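Local coordinates for propionate kinase (Francisella tularensis subsp. tularensis, PDB 3KHY) that transfers phosphate from ATP to a short-chain carboxylate such as propionate, as an acetokinase-family enzyme that probably also works on acetate, at the interface of chains A and B. Residues are numbered along the deposited sequence; one frame, centred on the assembly and turned at random. Chains: chain A/B, Propionate kinase.

The interface of chains A and B. Residues chain A 298, 301-302, 305, 337-338, 341; chain B 152-153, 217, 309-310.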
ATOM      1  N   HIS A 298     -12.223  -5.505   5.368  1.00 15.14           N
ATOM      2  CA  HIS A 298     -11.303  -4.747   6.223  1.00 14.57           C
ATOM      3  C   HIS A 298     -10.412  -3.826   5.406  1.00 16.58           C
ATOM      4  O   HIS A 298     -10.126  -2.693   5.802  1.00 12.42           O
ATOM      5  CB  HIS A 298     -10.440  -5.693   7.038  1.00 10.98           C
ATOM      6  CG  HIS A 298      -9.522  -4.989   7.982  1.00 18.52           C
ATOM      7  ND1 HIS A 298      -9.974  -4.360   9.123  1.00 31.55           N
ATOM      8  CD2 HIS A 298      -8.184  -4.802   7.951  1.00 15.45           C
ATOM      9  CE1 HIS A 298      -8.950  -3.816   9.756  1.00 28.21           C
ATOM     10  NE2 HIS A 298      -7.852  -4.075   9.069  1.00 23.93           N
ATOM     11  N   ALA A 301     -12.427  -0.827   4.480  1.00 12.24           N
ATOM     12  CA  ALA A 301     -12.560   0.013   5.665  1.00 10.75           C
ATOM     13  C   ALA A 301     -11.272   0.774   5.985  1.00 12.89           C
ATOM     14  O   ALA A 301     -11.329   1.947   6.348  1.00 13.89           O
ATOM     15  CB  ALA A 301     -13.015  -0.806   6.871  1.00 11.46           C
ATOM     16  N   LYS A 302     -10.111   0.122   5.848  1.00 11.78           N
ATOM     17  CA  LYS A 302      -8.837   0.805   6.073  1.00 13.95           C
ATOM     18  C   LYS A 302      -8.596   1.993   5.122  1.00 14.93           C
ATOM     19  O   LYS A 302      -8.076   3.032   5.547  1.00  9.93           O
ATOM     20  CB  LYS A 302      -7.652  -0.176   6.022  1.00 12.09           C
ATOM     21  CG  LYS A 302      -7.440  -0.893   7.354  1.00 17.98           C
ATOM     22  CD  LYS A 302      -6.312  -1.891   7.302  1.00 22.79           C
ATOM     23  CE  LYS A 302      -4.965  -1.203   7.167  1.00 24.32           C
ATOM     24  NZ  LYS A 302      -3.900  -2.237   7.138  1.00 24.05           N
ATOM     25  N   ALA A 305     -10.999   4.836   6.114  1.00 10.23           N
ATOM     26  CA  ALA A 305     -10.415   5.507   7.280  1.00 17.71           C
ATOM     27  C   ALA A 305      -9.247   6.413   6.896  1.00 18.14           C
ATOM     28  O   ALA A 305      -9.129   7.552   7.394  1.00 14.10           O
ATOM     29  CB  ALA A 305      -9.970   4.484   8.325  1.00 13.22           C
ATOM     30  N   LYS A 337     -17.049  -2.540  10.258  1.00 14.54           N
ATOM     31  CA  LYS A 337     -15.641  -2.328  10.587  1.00 16.53           C
ATOM     32  C   LYS A 337     -15.294  -0.849  10.760  1.00 15.67           C
ATOM     33  O   LYS A 337     -14.214  -0.512  11.229  1.00 16.22           O
ATOM     34  CB  LYS A 337     -14.748  -3.007   9.540  1.00 19.51           C
ATOM     35  CG  LYS A 337     -14.793  -4.536   9.675  1.00 17.31           C
ATOM     36  CD  LYS A 337     -14.050  -5.265   8.571  1.00 16.65           C
ATOM     37  CE  LYS A 337     -13.837  -6.741   8.945  1.00 17.72           C
ATOM     38  NZ  LYS A 337     -15.102  -7.456   9.333  1.00 14.52           N
ATOM     39  N   LEU A 338     -16.216   0.028  10.367  1.00 14.98           N
ATOM     40  CA  LEU A 338     -16.015   1.470  10.462  1.00 10.96           C
ATOM     41  C   LEU A 338     -16.759   2.068  11.669  1.00 17.89           C
ATOM     42  O   LEU A 338     -16.903   3.278  11.780  1.00 19.02           O
ATOM     43  CB  LEU A 338     -16.472   2.160   9.176  1.00 10.43           C
ATOM     44  CG  LEU A 338     -15.524   1.940   7.987  1.00 12.03           C
ATOM     45  CD1 LEU A 338     -16.221   2.251   6.657  1.00 16.54           C
ATOM     46  CD2 LEU A 338     -14.234   2.745   8.129  1.00 12.31           C
ATOM     47  N   LEU A 341     -15.401   5.035  13.629  1.00 15.88           N
ATOM     48  CA  LEU A 341     -15.296   6.290  12.897  1.00 18.03           C
ATOM     49  C   LEU A 341     -16.648   6.974  12.676  1.00 20.23           C
ATOM     50  O   LEU A 341     -16.752   7.879  11.850  1.00 21.33           O
ATOM     51  CB  LEU A 341     -14.627   6.068  11.538  1.00 18.30           C
ATOM     52  CG  LEU A 341     -13.099   6.063  11.465  1.00 30.24           C
ATOM     53  CD1 LEU A 341     -12.526   4.995  12.357  1.00 34.13           C
ATOM     54  CD2 LEU A 341     -12.643   5.859  10.026  1.00 25.04           C
TER
ATOM     55  N   TYR B 152      -6.864 -12.019   9.150  1.00 13.27           N
ATOM     56  CA  TYR B 152      -7.576 -11.187   8.182  1.00 15.18           C
ATOM     57  C   TYR B 152      -6.882  -9.846   7.950  1.00 12.13           C
ATOM     58  O   TYR B 152      -7.219  -9.122   7.011  1.00 13.16           O
ATOM     59  CB  TYR B 152      -9.040 -10.984   8.564  1.00 14.71           C
ATOM     60  CG  TYR B 152      -9.304  -9.977   9.668  1.00 14.16           C
ATOM     61  CD1 TYR B 152      -9.704  -8.683   9.368  1.00 15.56           C
ATOM     62  CD2 TYR B 152      -9.230 -10.345  11.010  1.00 14.48           C
ATOM     63  CE1 TYR B 152      -9.964  -7.764  10.370  1.00 17.70           C
ATOM     64  CE2 TYR B 152      -9.502  -9.432  12.022  1.00 22.12           C
ATOM     65  CZ  TYR B 152      -9.864  -8.139  11.687  1.00 22.37           C
ATOM     66  OH  TYR B 152     -10.137  -7.219  12.672  1.00 26.98           O
ATOM     67  N   ILE B 153      -5.917  -9.526   8.811  1.00 11.07           N
ATOM     68  CA  ILE B 153      -5.141  -8.301   8.684  1.00  8.46           C
ATOM     69  C   ILE B 153      -3.767  -8.600   8.101  1.00 10.85           C
ATOM     70  O   ILE B 153      -3.301  -7.894   7.217  1.00 14.01           O
ATOM     71  CB  ILE B 153      -5.022  -7.583  10.045  1.00 10.84           C
ATOM     72  CG1 ILE B 153      -6.389  -7.038  10.451  1.00 11.40           C
ATOM     73  CG2 ILE B 153      -3.958  -6.476   9.997  1.00 14.21           C
ATOM     74  CD1 ILE B 153      -6.471  -6.514  11.875  1.00 15.61           C
ATOM     75  N   ASP B 217      -2.006  -4.225  13.899  1.00 11.83           N
ATOM     76  CA  ASP B 217      -1.662  -3.957  12.492  1.00 11.05           C
ATOM     77  C   ASP B 217      -0.347  -3.179  12.488  1.00 16.14           C
ATOM     78  O   ASP B 217      -0.047  -2.499  13.461  1.00 14.14           O
ATOM     79  CB  ASP B 217      -2.803  -3.152  11.840  1.00  8.92           C
ATOM     80  CG  ASP B 217      -2.771  -3.171  10.308  1.00 10.12           C
ATOM     81  OD1 ASP B 217      -1.791  -3.652   9.716  1.00 11.14           O
ATOM     82  OD2 ASP B 217      -3.740  -2.666   9.689  1.00 14.47           O
ATOM     83  N   ILE B 309      -9.240   3.215  12.827  0.50 13.09           N
ATOM     84  CA  ILE B 309     -10.306   2.236  12.738  0.50 14.59           C
ATOM     85  C   ILE B 309     -10.325   1.292  13.945  0.50  9.06           C
ATOM     86  O   ILE B 309     -11.371   0.749  14.303  0.50 11.04           O
ATOM     87  CB  ILE B 309     -10.146   1.413  11.446  0.50 22.10           C
ATOM     88  CG1 ILE B 309     -11.438   0.685  11.096  0.50 29.49           C
ATOM     89  CG2 ILE B 309      -8.977   0.441  11.570  0.50 14.16           C
ATOM     90  CD1 ILE B 309     -11.341  -0.087   9.805  0.50 30.42           C
ATOM     91  N   TYR B 310      -9.165   1.109  14.575  1.00 10.77           N
ATOM     92  CA  TYR B 310      -9.018   0.137  15.658  1.00 13.84           C
ATOM     93  C   TYR B 310      -9.410   0.633  17.050  1.00 22.47           C
ATOM     94  O   TYR B 310      -9.443  -0.159  17.992  1.00 16.01           O
ATOM     95  CB  TYR B 310      -7.581  -0.381  15.714  1.00 10.74           C
ATOM     96  CG  TYR B 310      -7.154  -1.067  14.435  1.00 12.98           C
ATOM     97  CD1 TYR B 310      -7.744  -2.267  14.040  1.00 13.61           C
ATOM     98  CD2 TYR B 310      -6.165  -0.525  13.638  1.00  8.45           C
ATOM     99  CE1 TYR B 310      -7.372  -2.901  12.877  1.00  8.61           C
ATOM    100  CE2 TYR B 310      -5.773  -1.160  12.446  1.00  9.49           C
ATOM    101  CZ  TYR B 310      -6.378  -2.349  12.087  1.00 10.43           C
ATOM    102  OH  TYR B 310      -6.003  -2.991  10.924  1.00 12.04           O
TER
HETATM  103  O   HOH W   1     -13.976   1.016  13.353  1.00 19.23           O
HETATM  104  O   HOH W   2      -1.222  -1.411   7.765  1.00 23.38           O
HETATM  105  O   HOH W   3     -11.752  -4.877  11.336  1.00 33.57           O
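Carboxylate oxygen OD2 of B:Asp217 is gripped by two donors, one from each chain. The ammonium group of A:Lys302 meets it tip to tip, NZ lying 2.6 Å from B:Asp217 OD2 on its syn lone pair, as both a hydrogen bond and a salt bridge. From its own chain, the phenol OH of B:Tyr310 donates to the same B:Asp217 OD2 at 2.6 Å, coming from above the carboxylate plane. The lysine chain, extended except for a bend at chi3, runs obliquely past this phenol, and a water joins NZ to the second carboxylate oxygen, OD1. The phenol oxygen also faces A:His298, whose NE2 lies 2.8 Å from B:Tyr310 OH in a bent hydrogen bond (137° at H). If OH gives its proton to the aspartate, NE2 is the likely donor, although the direction is not seen; the nearby carboxylate could favour a charged imidazole, although the paired lysine would offset this.

With CG anti to the backbone N (chi1 -177°), A:His298 points its imidazole out of helix 287-307 into chain B. B:Tyr152 turns an edge to one imidazole face, CE1 standing 3.6 Å from A:His298 ND1 and the ring planes nearly perpendicular at 84°. A water bridges ND1 to the B:Tyr152 hydroxyl, so both ring nitrogens have polar partners, while CG1 of B:Ile153 packs beside NE2 and CD2. These contacts should limit rotation of the imidazole.

Alongside, B:Ile309 inserts between helix 287-307 and the end of helix 328-337. Its CG1 branch, anti to the backbone N, brings CD1 of B:Ile309 snugly to CB of A:Ala301 at 3.5 Å, and A:Leu341 CD1 lies against its CA. Its CG2 branch instead sits over the centre of the B:Tyr310 ring, supporting that phenol, and a water links the backbone carbonyls of A:Lys337 and B:Ile309. The centre of this patch lies about 26 Å from A:Asp142, the predicted active-site residue. Repeated by the two-fold axis, this charged and aromatic network flanked by an apolar plug helps hold the homodimer together.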